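Local coordinates for protein lactaldehyde dehydrogenase (Methanocaldococcus jannaschii, PDB 3PQA) that oxidises lactaldehyde to lactate with NAD(+) as the preferred electron acceptor, a step in the biosynthesis of coenzyme F420, at residues Val16-Ile25 and Leu80-Ile88; Lys332-Leu342 and Thr354-Leu364. All coordinates share one frame; numbering follows the deposited sequence.

Both contacts lie away from the predicted NAD(+)-binding and active-site residues, about 30 Å apart between centres, and share no helix or strand. Contact 1 sets the hairpin loop of strands 14-17 and 24-28 against the end of helix 73-84; no direct hydrogen bond crosses it, and van der Waals contacts, many of them with backbone carbonyls, and one bridging water do the joining. Contact 2, farther from the chain centre, is a much larger interface in which seven hydrogen bonds tie helix 320-335 and strand 339-342 to strand 350-357 and the turn after it. Each is partly buried, but exposed residues take part in the touching at contact 2 alone.

Contact 1. Residues Val16-Ile25 and Leu80-Ile88; sequences VINPYSLEVI and LAIDAGKPI
P19 and N18, in the loop of a two-stranded beta hairpin, close over the C-terminal turn of helix 73-84. The van der Waals contacts centre on the proline ring: CD of P19 lies 3.2 Å from O of D83 and meets the carbonyl of I82, while CG rests against the backbone of G85, just past the helix. CD1 of I25 makes an apolar contact with CG2 of I82 at 3.6 Å, and CG1 of V16 packs on OD1 of D83 at about a right angle.

No hydrogen bond joins the segments directly; CA of N18 makes a CA-H...O contact with O of I82 (3.4 Å), and a water bridges OD1 of N18 and O of A81. The same OD1 shapes the loop in an Asx turn and Asx motif, met by N of Y20 in the carbonyl plane and N of S21 above it. With CG of N18 anti to the backbone N (chi1 176°), O of I82 sits over the amide face, 3.2 Å from CG, and ND2 meets CG2 of I82.

OD2 of D83 accepts N of L171, which V16 and I25 both touch, so helix 171-186 joins the hairpin and helix 73-84.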
ATOM      1  N   VAL B  16      18.363  32.146 -29.123  1.00 16.74           N
ATOM      2  CA  VAL B  16      18.771  31.145 -28.137  1.00 16.81           C
ATOM      3  C   VAL B  16      20.283  31.263 -28.003  1.00 16.70           C
ATOM      4  O   VAL B  16      21.013  31.150 -28.998  1.00 16.92           O
ATOM      5  CB  VAL B  16      18.381  29.704 -28.556  1.00 17.18           C
ATOM      6  CG1 VAL B  16      18.901  28.686 -27.533  1.00 17.29           C
ATOM      7  CG2 VAL B  16      16.859  29.573 -28.745  1.00 17.27           C
ATOM      8  N   ILE B  17      20.742  31.482 -26.773  1.00 16.86           N
ATOM      9  CA  ILE B  17      22.131  31.865 -26.509  1.00 17.45           C
ATOM     10  C   ILE B  17      22.963  30.723 -25.926  1.00 16.96           C
ATOM     11  O   ILE B  17      22.474  29.937 -25.105  1.00 17.31           O
ATOM     12  CB  ILE B  17      22.191  33.096 -25.548  1.00 18.76           C
ATOM     13  CG1 ILE B  17      21.306  34.245 -26.059  1.00 19.44           C
ATOM     14  CG2 ILE B  17      23.624  33.587 -25.341  1.00 19.48           C
ATOM     15  CD1 ILE B  17      21.709  34.820 -27.408  1.00 18.90           C
ATOM     16  N   ASN B  18      24.216  30.621 -26.361  1.00 16.10           N
ATOM     17  CA  ASN B  18      25.197  29.763 -25.686  1.00 16.35           C
ATOM     18  C   ASN B  18      25.743  30.560 -24.501  1.00 16.85           C
ATOM     19  O   ASN B  18      26.353  31.609 -24.713  1.00 16.75           O
ATOM     20  CB  ASN B  18      26.308  29.392 -26.682  1.00 17.30           C
ATOM     21  CG  ASN B  18      27.447  28.579 -26.059  1.00 16.48           C
ATOM     22  OD1 ASN B  18      27.787  28.726 -24.884  1.00 17.37           O
ATOM     23  ND2 ASN B  18      28.074  27.745 -26.883  1.00 17.38           N
ATOM     24  N   PRO B  19      25.517  30.096 -23.250  1.00 17.53           N
ATOM     25  CA  PRO B  19      25.893  30.973 -22.130  1.00 17.95           C
ATOM     26  C   PRO B  19      27.401  31.122 -21.903  1.00 18.16           C
ATOM     27  O   PRO B  19      27.811  32.016 -21.155  1.00 18.16           O
ATOM     28  CB  PRO B  19      25.228  30.319 -20.909  1.00 18.12           C
ATOM     29  CG  PRO B  19      25.025  28.901 -21.301  1.00 18.12           C
ATOM     30  CD  PRO B  19      24.826  28.872 -22.790  1.00 17.94           C
ATOM     31  N   TYR B  20      28.202  30.259 -22.532  1.00 18.83           N
ATOM     32  CA  TYR B  20      29.655  30.324 -22.396  1.00 19.95           C
ATOM     33  C   TYR B  20      30.270  31.310 -23.389  1.00 20.68           C
ATOM     34  O   TYR B  20      31.108  32.127 -23.017  1.00 20.89           O
ATOM     35  CB  TYR B  20      30.310  28.948 -22.541  1.00 20.87           C
ATOM     36  CG  TYR B  20      31.805  28.988 -22.288  1.00 22.08           C
ATOM     37  CD1 TYR B  20      32.306  29.066 -20.985  1.00 21.04           C
ATOM     38  CD2 TYR B  20      32.718  28.976 -23.346  1.00 21.03           C
ATOM     39  CE1 TYR B  20      33.679  29.113 -20.738  1.00 22.19           C
ATOM     40  CE2 TYR B  20      34.100  29.031 -23.109  1.00 22.16           C
ATOM     41  CZ  TYR B  20      34.567  29.091 -21.798  1.00 21.15           C
ATOM     42  OH  TYR B  20      35.920  29.142 -21.524  1.00 22.22           O
ATOM     43  N   SER B  21      29.845  31.228 -24.646  1.00 20.62           N
ATOM     44  CA  SER B  21      30.392  32.077 -25.710  1.00 20.46           C
ATOM     45  C   SER B  21      29.560  33.338 -25.922  1.00 20.68           C
ATOM     46  O   SER B  21      30.035  34.314 -26.513  1.00 21.02           O
ATOM     47  CB  SER B  21      30.483  31.287 -27.018  1.00 20.73           C
ATOM     48  OG  SER B  21      29.189  31.007 -27.533  1.00 21.55           O
ATOM     49  N   LEU B  22      28.316  33.303 -25.446  1.00 21.21           N
ATOM     50  CA  LEU B  22      27.336  34.384 -25.635  1.00 22.22           C
ATOM     51  C   LEU B  22      26.888  34.546 -27.093  1.00 22.40           C
ATOM     52  O   LEU B  22      26.174  35.493 -27.436  1.00 22.32           O
ATOM     53  CB  LEU B  22      27.818  35.702 -25.003  1.00 23.44           C
ATOM     54  CG  LEU B  22      28.187  35.571 -23.516  1.00 23.29           C
ATOM     55  CD1 LEU B  22      28.713  36.897 -22.971  1.00 23.63           C
ATOM     56  CD2 LEU B  22      27.016  35.053 -22.670  1.00 23.57           C
ATOM     57  N   GLU B  23      27.278  33.584 -27.923  1.00 22.59           N
ATOM     58  CA  GLU B  23      26.837  33.506 -29.310  1.00 24.20           C
ATOM     59  C   GLU B  23      25.393  33.034 -29.407  1.00 22.30           C
ATOM     60  O   GLU B  23      24.934  32.221 -28.588  1.00 21.86           O
ATOM     61  CB  GLU B  23      27.744  32.560 -30.101  1.00 27.77           C
ATOM     62  CG  GLU B  23      29.186  33.047 -30.186  1.00 30.87           C
ATOM     63  CD  GLU B  23      29.999  32.315 -31.230  1.00 29.20           C
ATOM     64  OE1 GLU B  23      30.022  31.067 -31.206  1.00 31.05           O
ATOM     65  OE2 GLU B  23      30.627  32.992 -32.078  1.00 31.15           O
ATOM     66  N   VAL B  24      24.684  33.558 -30.406  1.00 21.49           N
ATOM     67  CA  VAL B  24      23.351  33.085 -30.752  1.00 21.15           C
ATOM     68  C   VAL B  24      23.520  31.745 -31.457  1.00 21.64           C
ATOM     69  O   VAL B  24      24.127  31.679 -32.525  1.00 22.05           O
ATOM     70  CB  VAL B  24      22.596  34.104 -31.661  1.00 20.55           C
ATOM     71  CG1 VAL B  24      21.235  33.552 -32.107  1.00 20.12           C
ATOM     72  CG2 VAL B  24      22.418  35.449 -30.941  1.00 20.10           C
ATOM     73  N   ILE B  25      22.997  30.681 -30.845  1.00 21.57           N
ATOM     74  CA  ILE B  25      23.059  29.329 -31.408  1.00 21.88           C
ATOM     75  C   ILE B  25      22.067  29.242 -32.563  1.00 22.42           C
ATOM     76  O   ILE B  25      22.410  28.800 -33.662  1.00 23.21           O
ATOM     77  CB  ILE B  25      22.694  28.237 -30.361  1.00 22.28           C
ATOM     78  CG1 ILE B  25      23.589  28.323 -29.123  1.00 23.02           C
ATOM     79  CG2 ILE B  25      22.783  26.839 -30.981  1.00 23.02           C
ATOM     80  CD1 ILE B  25      23.060  27.536 -27.932  1.00 22.34           C
ATOM     81  N   LEU B  80      22.840  20.071 -24.144  1.00 14.37           N
ATOM     82  CA  LEU B  80      22.849  20.586 -22.772  1.00 14.18           C
ATOM     83  C   LEU B  80      24.096  21.435 -22.497  1.00 14.57           C
ATOM     84  O   LEU B  80      24.007  22.490 -21.877  1.00 14.94           O
ATOM     85  CB  LEU B  80      22.721  19.451 -21.745  1.00 14.51           C
ATOM     86  CG  LEU B  80      21.350  18.756 -21.726  1.00 14.36           C
ATOM     87  CD1 LEU B  80      21.396  17.514 -20.827  1.00 14.46           C
ATOM     88  CD2 LEU B  80      20.283  19.706 -21.243  1.00 14.48           C
ATOM     89  N   ALA B  81      25.245  20.973 -22.970  1.00 14.24           N
ATOM     90  CA  ALA B  81      26.502  21.693 -22.771  1.00 14.25           C
ATOM     91  C   ALA B  81      26.458  23.056 -23.448  1.00 14.60           C
ATOM     92  O   ALA B  81      26.781  24.076 -22.835  1.00 15.06           O
ATOM     93  CB  ALA B  81      27.674  20.875 -23.291  1.00 14.31           C
ATOM     94  N   ILE B  82      26.036  23.064 -24.708  1.00 15.36           N
ATOM     95  CA  ILE B  82      26.037  24.271 -25.526  1.00 16.59           C
ATOM     96  C   ILE B  82      24.943  25.266 -25.120  1.00 16.08           C
ATOM     97  O   ILE B  82      25.194  26.471 -25.044  1.00 15.81           O
ATOM     98  CB  ILE B  82      25.955  23.892 -27.044  1.00 18.63           C
ATOM     99  CG1 ILE B  82      27.255  23.199 -27.475  1.00 19.50           C
ATOM    100  CG2 ILE B  82      25.687  25.112 -27.922  1.00 19.56           C
ATOM    101  CD1 ILE B  82      27.140  22.396 -28.778  1.00 19.00           C
ATOM    102  N   ASP B  83      23.743  24.757 -24.839  1.00 15.28           N
ATOM    103  CA  ASP B  83      22.564  25.597 -24.618  1.00 15.13           C
ATOM    104  C   ASP B  83      22.387  25.977 -23.147  1.00 14.10           C
ATOM    105  O   ASP B  83      22.103  27.132 -22.831  1.00 14.28           O
ATOM    106  CB  ASP B  83      21.318  24.869 -25.169  1.00 15.88           C
ATOM    107  CG  ASP B  83      20.057  25.724 -25.176  1.00 16.82           C
ATOM    108  OD1 ASP B  83      20.129  26.961 -25.074  1.00 15.99           O
ATOM    109  OD2 ASP B  83      18.958  25.130 -25.303  1.00 16.03           O
ATOM    110  N   ALA B  84      22.546  25.001 -22.257  1.00 13.39           N
ATOM    111  CA  ALA B  84      22.371  25.222 -20.824  1.00 12.57           C
ATOM    112  C   ALA B  84      23.686  25.535 -20.108  1.00 11.95           C
ATOM    113  O   ALA B  84      23.685  25.866 -18.925  1.00 11.99           O
ATOM    114  CB  ALA B  84      21.671  24.003 -20.172  1.00 12.38           C
ATOM    115  N   GLY B  85      24.801  25.431 -20.826  1.00 12.54           N
ATOM    116  CA  GLY B  85      26.123  25.641 -20.221  1.00 13.30           C
ATOM    117  C   GLY B  85      26.543  24.548 -19.258  1.00 13.82           C
ATOM    118  O   GLY B  85      27.374  24.772 -18.383  1.00 14.08           O
ATOM    119  N   LYS B  86      25.970  23.357 -19.423  1.00 14.03           N
ATOM    120  CA  LYS B  86      26.167  22.268 -18.471  1.00 14.45           C
ATOM    121  C   LYS B  86      27.389  21.449 -18.835  1.00 14.05           C
ATOM    122  O   LYS B  86      27.459  20.909 -19.931  1.00 14.19           O
ATOM    123  CB  LYS B  86      24.920  21.372 -18.436  1.00 15.43           C
ATOM    124  CG  LYS B  86      25.045  20.206 -17.448  1.00 16.26           C
ATOM    125  CD  LYS B  86      23.701  19.500 -17.246  1.00 15.80           C
ATOM    126  CE  LYS B  86      22.710  20.440 -16.592  1.00 16.37           C
ATOM    127  NZ  LYS B  86      21.625  19.722 -15.867  1.00 16.03           N
ATOM    128  N   PRO B  87      28.377  21.354 -17.921  1.00 14.55           N
ATOM    129  CA  PRO B  87      29.542  20.518 -18.218  1.00 15.09           C
ATOM    130  C   PRO B  87      29.135  19.166 -18.789  1.00 16.01           C
ATOM    131  O   PRO B  87      28.170  18.536 -18.300  1.00 16.26           O
ATOM    132  CB  PRO B  87      30.213  20.382 -16.856  1.00 14.66           C
ATOM    133  CG  PRO B  87      29.931  21.715 -16.229  1.00 14.64           C
ATOM    134  CD  PRO B  87      28.492  21.973 -16.588  1.00 14.54           C
ATOM    135  N   ILE B  88      29.840  18.757 -19.844  1.00 16.27           N
ATOM    136  CA  ILE B  88      29.456  17.575 -20.633  1.00 16.58           C
ATOM    137  C   ILE B  88      29.290  16.298 -19.800  1.00 16.38           C
ATOM    138  O   ILE B  88      28.337  15.549 -20.008  1.00 16.60           O
ATOM    139  CB  ILE B  88      30.384  17.365 -21.886  1.00 17.26           C
ATOM    140  CG1 ILE B  88      29.842  16.259 -22.801  1.00 17.51           C
ATOM    141  CG2 ILE B  88      31.828  17.080 -21.470  1.00 17.43           C
ATOM    142  CD1 ILE B  88      28.603  16.645 -23.606  1.00 17.48           C
TER
HETATM  143  O   HOH W   1      28.232  26.369 -23.322  1.00 22.04           O

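Contact 2. Residues Lys332-Leu342 and Thr354-Leu364; sequences KAIDEGGKLLL and TILEVDRDNIL
Strands 339-342 and 354-357 pair antiparallel, the axes of these short segments approaching to 4.6 Å with 142° between their directions, and the ladder contains a classic beta bulge. The pair belongs to the mixed sheet of the catalytic domain, strand 350-357 running parallel to strand 373-379 and backbone-bonded through L356 to I374 and I376. K339 and E357 form a hydrogen-bonded pair and L340 faces L356 in a non-hydrogen-bonded one; N of L341 (2.8 Å) and N of L342 (3.3 Å) both donate to O of I355, shifting the register by one.

L342 and I355 meet through CD2 and CD1, while CD1 of L341 lies near CG2 of I355 and CB of E357. These leucines and I355 also touch helix 288-300. CD1 of L340 packs on CG of L356, whose CD2 reaches CG1 of I334 at 3.8 Å and CB of A333. That alanine methyl also touches CD1 of L364, beyond the strand. A water links NZ of K339 to OE1 of E357, a residue salt-bridged through OE2 to NE of R378.

Helix 320-335 ends in a Schellman motif, with G337 in positive phi, and the type I turn D359-N362 is fastened to it. Two donors grip O of A333: N of G338 and, at 3.0 Å, ND2 of N362, whose amide plane nearly contains that oxygen. With CG anti to the carbonyl carbon (chi1 -67°) and extended from there, E336 divides its carboxylate: OE2 forms a salt bridge with NZ of K332, while the syn lone pair of OE1 accepts N of I363 at 2.7 Å (N-H...O 158°).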
ATOM      1  N   LYS B 332      27.300  43.064  -1.586  1.00 23.31           N
ATOM      2  CA  LYS B 332      26.460  43.349  -0.421  1.00 23.45           C
ATOM      3  C   LYS B 332      26.856  42.482   0.780  1.00 22.89           C
ATOM      4  O   LYS B 332      27.026  42.991   1.887  1.00 22.14           O
ATOM      5  CB  LYS B 332      24.978  43.167  -0.779  1.00 24.61           C
ATOM      6  CG  LYS B 332      23.968  43.541   0.308  1.00 24.57           C
ATOM      7  CD  LYS B 332      23.758  45.058   0.398  1.00 25.06           C
ATOM      8  CE  LYS B 332      22.610  45.401   1.344  1.00 24.75           C
ATOM      9  NZ  LYS B 332      23.032  45.277   2.768  1.00 25.23           N
ATOM     10  N   ALA B 333      27.015  41.177   0.547  1.00 22.76           N
ATOM     11  CA  ALA B 333      27.410  40.241   1.599  1.00 23.07           C
ATOM     12  C   ALA B 333      28.708  40.676   2.282  1.00 23.57           C
ATOM     13  O   ALA B 333      28.840  40.568   3.504  1.00 23.12           O
ATOM     14  CB  ALA B 333      27.552  38.834   1.030  1.00 22.87           C
ATOM     15  N   ILE B 334      29.648  41.173   1.481  1.00 24.41           N
ATOM     16  CA  ILE B 334      30.930  41.675   1.985  1.00 25.41           C
ATOM     17  C   ILE B 334      30.733  42.996   2.747  1.00 26.31           C
ATOM     18  O   ILE B 334      31.304  43.175   3.825  1.00 25.75           O
ATOM     19  CB  ILE B 334      31.984  41.808   0.845  1.00 25.13           C
ATOM     20  CG1 ILE B 334      32.334  40.424   0.277  1.00 24.59           C
ATOM     21  CG2 ILE B 334      33.264  42.499   1.342  1.00 24.59           C
ATOM     22  CD1 ILE B 334      33.107  40.457  -1.032  1.00 25.07           C
ATOM     23  N   ASP B 335      29.912  43.891   2.189  1.00 27.36           N
ATOM     24  CA  ASP B 335      29.528  45.160   2.837  1.00 28.50           C
ATOM     25  C   ASP B 335      28.984  44.934   4.238  1.00 28.27           C
ATOM     26  O   ASP B 335      29.248  45.721   5.144  1.00 28.71           O
ATOM     27  CB  ASP B 335      28.432  45.874   2.039  1.00 30.06           C
ATOM     28  CG  ASP B 335      28.969  46.745   0.925  1.00 30.60           C
ATOM     29  OD1 ASP B 335      30.194  46.742   0.669  1.00 30.35           O
ATOM     30  OD2 ASP B 335      28.145  47.449   0.293  1.00 30.39           O
ATOM     31  N   GLU B 336      28.211  43.858   4.392  1.00 27.11           N
ATOM     32  CA  GLU B 336      27.588  43.485   5.660  1.00 26.03           C
ATOM     33  C   GLU B 336      28.570  42.835   6.631  1.00 25.54           C
ATOM     34  O   GLU B 336      28.214  42.522   7.773  1.00 25.80           O
ATOM     35  CB  GLU B 336      26.401  42.551   5.410  1.00 26.08           C
ATOM     36  CG  GLU B 336      25.233  43.213   4.686  1.00 26.27           C
ATOM     37  CD  GLU B 336      24.064  42.280   4.456  1.00 26.12           C
ATOM     38  OE1 GLU B 336      24.208  41.059   4.664  1.00 26.32           O
ATOM     39  OE2 GLU B 336      22.990  42.772   4.056  1.00 26.33           O
ATOM     40  N   GLY B 337      29.803  42.628   6.173  1.00 25.12           N
ATOM     41  CA  GLY B 337      30.863  42.119   7.029  1.00 25.30           C
ATOM     42  C   GLY B 337      31.307  40.707   6.708  1.00 25.78           C
ATOM     43  O   GLY B 337      32.127  40.141   7.427  1.00 25.31           O
ATOM     44  N   GLY B 338      30.759  40.135   5.635  1.00 25.76           N
ATOM     45  CA  GLY B 338      31.190  38.817   5.163  1.00 25.60           C
ATOM     46  C   GLY B 338      32.653  38.801   4.757  1.00 25.05           C
ATOM     47  O   GLY B 338      33.143  39.735   4.122  1.00 25.34           O
ATOM     48  N   LYS B 339      33.350  37.736   5.137  1.00 24.46           N
ATOM     49  CA  LYS B 339      34.759  37.579   4.840  1.00 24.78           C
ATOM     50  C   LYS B 339      34.935  36.693   3.613  1.00 24.01           C
ATOM     51  O   LYS B 339      34.548  35.521   3.626  1.00 23.42           O
ATOM     52  CB  LYS B 339      35.485  36.984   6.054  1.00 25.89           C
ATOM     53  CG  LYS B 339      36.990  36.789   5.873  1.00 27.19           C
ATOM     54  CD  LYS B 339      37.589  36.077   7.073  1.00 26.42           C
ATOM     55  CE  LYS B 339      39.065  35.752   6.866  1.00 27.37           C
ATOM     56  NZ  LYS B 339      39.376  34.436   7.516  1.00 26.73           N
ATOM     57  N   LEU B 340      35.514  37.260   2.556  1.00 23.06           N
ATOM     58  CA  LEU B 340      35.748  36.519   1.318  1.00 22.50           C
ATOM     59  C   LEU B 340      36.934  35.580   1.485  1.00 22.66           C
ATOM     60  O   LEU B 340      38.039  36.015   1.817  1.00 22.81           O
ATOM     61  CB  LEU B 340      35.949  37.470   0.125  1.00 22.13           C
ATOM     62  CG  LEU B 340      36.096  36.833  -1.265  1.00 21.98           C
ATOM     63  CD1 LEU B 340      34.804  36.133  -1.714  1.00 22.08           C
ATOM     64  CD2 LEU B 340      36.525  37.863  -2.315  1.00 22.06           C
ATOM     65  N   LEU B 341      36.692  34.291   1.263  1.00 21.87           N
ATOM     66  CA  LEU B 341      37.714  33.263   1.421  1.00 21.39           C
ATOM     67  C   LEU B 341      38.238  32.713   0.099  1.00 20.82           C
ATOM     68  O   LEU B 341      39.369  32.235   0.030  1.00 21.04           O
ATOM     69  CB  LEU B 341      37.180  32.114   2.278  1.00 21.88           C
ATOM     70  CG  LEU B 341      36.634  32.494   3.656  1.00 20.70           C
ATOM     71  CD1 LEU B 341      36.155  31.250   4.370  1.00 21.91           C
ATOM     72  CD2 LEU B 341      37.675  33.238   4.498  1.00 21.97           C
ATOM     73  N   LEU B 342      37.405  32.764  -0.938  1.00 19.99           N
ATOM     74  CA  LEU B 342      37.769  32.276  -2.264  1.00 20.30           C
ATOM     75  C   LEU B 342      36.867  32.908  -3.312  1.00 21.75           C
ATOM     76  O   LEU B 342      35.686  33.133  -3.059  1.00 20.81           O
ATOM     77  CB  LEU B 342      37.629  30.747  -2.345  1.00 19.62           C
ATOM     78  CG  LEU B 342      38.004  30.096  -3.682  1.00 19.72           C
ATOM     79  CD1 LEU B 342      39.522  30.139  -3.894  1.00 19.58           C
ATOM     80  CD2 LEU B 342      37.483  28.678  -3.792  1.00 19.54           C
ATOM     81  N   THR B 354      32.951  30.595  -5.145  1.00 19.21           N
ATOM     82  CA  THR B 354      33.038  31.710  -4.199  1.00 19.06           C
ATOM     83  C   THR B 354      32.595  31.235  -2.811  1.00 18.74           C
ATOM     84  O   THR B 354      31.554  30.592  -2.660  1.00 18.70           O
ATOM     85  CB  THR B 354      32.196  32.908  -4.699  1.00 19.29           C
ATOM     86  OG1 THR B 354      32.771  33.405  -5.915  1.00 19.11           O
ATOM     87  CG2 THR B 354      32.140  34.033  -3.674  1.00 19.23           C
ATOM     88  N   ILE B 355      33.412  31.528  -1.805  1.00 18.15           N
ATOM     89  CA  ILE B 355      33.162  31.065  -0.455  1.00 18.38           C
ATOM     90  C   ILE B 355      33.390  32.240   0.487  1.00 18.86           C
ATOM     91  O   ILE B 355      34.390  32.944   0.366  1.00 18.09           O
ATOM     92  CB  ILE B 355      34.112  29.910  -0.087  1.00 18.29           C
ATOM     93  CG1 ILE B 355      33.980  28.762  -1.097  1.00 17.97           C
ATOM     94  CG2 ILE B 355      33.872  29.424   1.355  1.00 18.03           C
ATOM     95  CD1 ILE B 355      35.001  27.665  -0.913  1.00 18.26           C
ATOM     96  N   LEU B 356      32.446  32.458   1.397  1.00 19.58           N
ATOM     97  CA  LEU B 356      32.576  33.504   2.397  1.00 20.66           C
ATOM     98  C   LEU B 356      32.241  32.951   3.767  1.00 20.63           C
ATOM     99  O   LEU B 356      31.378  32.077   3.895  1.00 19.53           O
ATOM    100  CB  LEU B 356      31.618  34.662   2.107  1.00 21.07           C
ATOM    101  CG  LEU B 356      31.774  35.483   0.826  1.00 21.32           C
ATOM    102  CD1 LEU B 356      30.997  34.844  -0.315  1.00 21.13           C
ATOM    103  CD2 LEU B 356      31.273  36.891   1.062  1.00 21.20           C
ATOM    104  N   GLU B 357      32.916  33.453   4.797  1.00 20.77           N
ATOM    105  CA  GLU B 357      32.449  33.213   6.148  1.00 21.74           C
ATOM    106  C   GLU B 357      31.575  34.392   6.535  1.00 21.20           C
ATOM    107  O   GLU B 357      31.975  35.545   6.356  1.00 21.01           O
ATOM    108  CB  GLU B 357      33.583  33.028   7.162  1.00 23.18           C
ATOM    109  CG  GLU B 357      33.018  32.943   8.580  1.00 24.75           C
ATOM    110  CD  GLU B 357      33.982  32.424   9.634  1.00 23.69           C
ATOM    111  OE1 GLU B 357      35.138  32.096   9.309  1.00 24.79           O
ATOM    112  OE2 GLU B 357      33.542  32.326  10.799  1.00 24.86           O
ATOM    113  N   VAL B 358      30.372  34.100   7.022  1.00 20.46           N
ATOM    114  CA  VAL B 358      29.403  35.144   7.365  1.00 20.33           C
ATOM    115  C   VAL B 358      28.714  34.848   8.698  1.00 20.73           C
ATOM    116  O   VAL B 358      28.886  33.757   9.261  1.00 20.46           O
ATOM    117  CB  VAL B 358      28.334  35.324   6.242  1.00 20.14           C
ATOM    118  CG1 VAL B 358      28.991  35.519   4.872  1.00 19.66           C
ATOM    119  CG2 VAL B 358      27.380  34.125   6.196  1.00 19.68           C
ATOM    120  N   ASP B 359      27.936  35.802   9.205  1.00 22.19           N
ATOM    121  CA  ASP B 359      27.087  35.506  10.349  1.00 24.10           C
ATOM    122  C   ASP B 359      25.653  35.235   9.903  1.00 23.34           C
ATOM    123  O   ASP B 359      25.306  35.486   8.742  1.00 22.47           O
ATOM    124  CB  ASP B 359      27.200  36.562  11.465  1.00 27.43           C
ATOM    125  CG  ASP B 359      26.550  37.884  11.117  1.00 27.20           C
ATOM    126  OD1 ASP B 359      25.546  37.917  10.374  1.00 27.76           O
ATOM    127  OD2 ASP B 359      27.054  38.913  11.625  1.00 27.86           O
ATOM    128  N   ARG B 360      24.837  34.728  10.826  1.00 24.20           N
ATOM    129  CA  ARG B 360      23.464  34.301  10.518  0.50 25.80           C
ATOM    130  C   ARG B 360      22.576  35.393   9.911  1.00 25.51           C
ATOM    131  O   ARG B 360      21.564  35.096   9.273  1.00 25.19           O
ATOM    132  CB  ARG B 360      22.796  33.705  11.763  0.50 27.96           C
ATOM    133  CG  ARG B 360      22.684  34.655  12.958  0.50 28.94           C
ATOM    134  CD  ARG B 360      21.928  33.988  14.101  0.50 28.73           C
ATOM    135  NE  ARG B 360      20.570  33.631  13.700  0.50 29.36           N
ATOM    136  CZ  ARG B 360      19.732  32.895  14.430  0.50 29.13           C
ATOM    137  NH1 ARG B 360      20.109  32.420  15.613  0.50 29.43           N
ATOM    138  NH2 ARG B 360      18.515  32.630  13.966  0.50 29.51           N
ATOM    139  N   ASP B 361      22.955  36.654  10.110  1.00 25.22           N
ATOM    140  CA  ASP B 361      22.150  37.772   9.609  1.00 25.36           C
ATOM    141  C   ASP B 361      22.517  38.228   8.198  1.00 24.65           C
ATOM    142  O   ASP B 361      21.860  39.108   7.651  1.00 24.79           O
ATOM    143  CB  ASP B 361      22.214  38.964  10.570  1.00 26.72           C
ATOM    144  CG  ASP B 361      21.664  38.633  11.935  1.00 27.02           C
ATOM    145  OD1 ASP B 361      20.472  38.268  12.034  1.00 27.00           O
ATOM    146  OD2 ASP B 361      22.429  38.730  12.914  1.00 27.01           O
ATOM    147  N   ASN B 362      23.550  37.624   7.616  1.00 24.06           N
ATOM    148  CA  ASN B 362      24.029  38.005   6.288  1.00 23.60           C
ATOM    149  C   ASN B 362      22.993  37.761   5.194  1.00 24.41           C
ATOM    150  O   ASN B 362      22.252  36.785   5.252  1.00 24.13           O
ATOM    151  CB  ASN B 362      25.329  37.262   5.970  1.00 21.94           C
ATOM    152  CG  ASN B 362      26.058  37.833   4.770  1.00 20.38           C
ATOM    153  OD1 ASN B 362      25.762  37.488   3.628  1.00 21.83           O
ATOM    154  ND2 ASN B 362      27.028  38.702   5.026  1.00 21.83           N
ATOM    155  N   ILE B 363      22.969  38.649   4.201  1.00 25.17           N
ATOM    156  CA  ILE B 363      22.055  38.545   3.054  1.00 26.03           C
ATOM    157  C   ILE B 363      22.062  37.158   2.372  1.00 25.09           C
ATOM    158  O   ILE B 363      21.017  36.685   1.916  1.00 24.85           O
ATOM    159  CB  ILE B 363      22.306  39.699   2.015  1.00 26.84           C
ATOM    160  CG1 ILE B 363      21.217  39.743   0.939  1.00 27.20           C
ATOM    161  CG2 ILE B 363      23.696  39.609   1.395  1.00 27.15           C
ATOM    162  CD1 ILE B 363      19.853  40.184   1.455  1.00 27.03           C
ATOM    163  N   LEU B 364      23.226  36.507   2.331  1.00 23.29           N
ATOM    164  CA  LEU B 364      23.342  35.196   1.679  1.00 21.97           C
ATOM    165  C   LEU B 364      22.540  34.105   2.384  1.00 21.06           C
ATOM    166  O   LEU B 364      22.132  33.131   1.755  1.00 20.75           O
ATOM    167  CB  LEU B 364      24.804  34.757   1.569  1.00 21.63           C
ATOM    168  CG  LEU B 364      25.711  35.580   0.653  1.00 21.76           C
ATOM    169  CD1 LEU B 364      27.162  35.118   0.746  1.00 21.58           C
ATOM    170  CD2 LEU B 364      25.215  35.544  -0.783  1.00 21.60           C
TER
HETATM  171  O   HOH W   2      37.484  32.299   8.141  1.00 30.44           O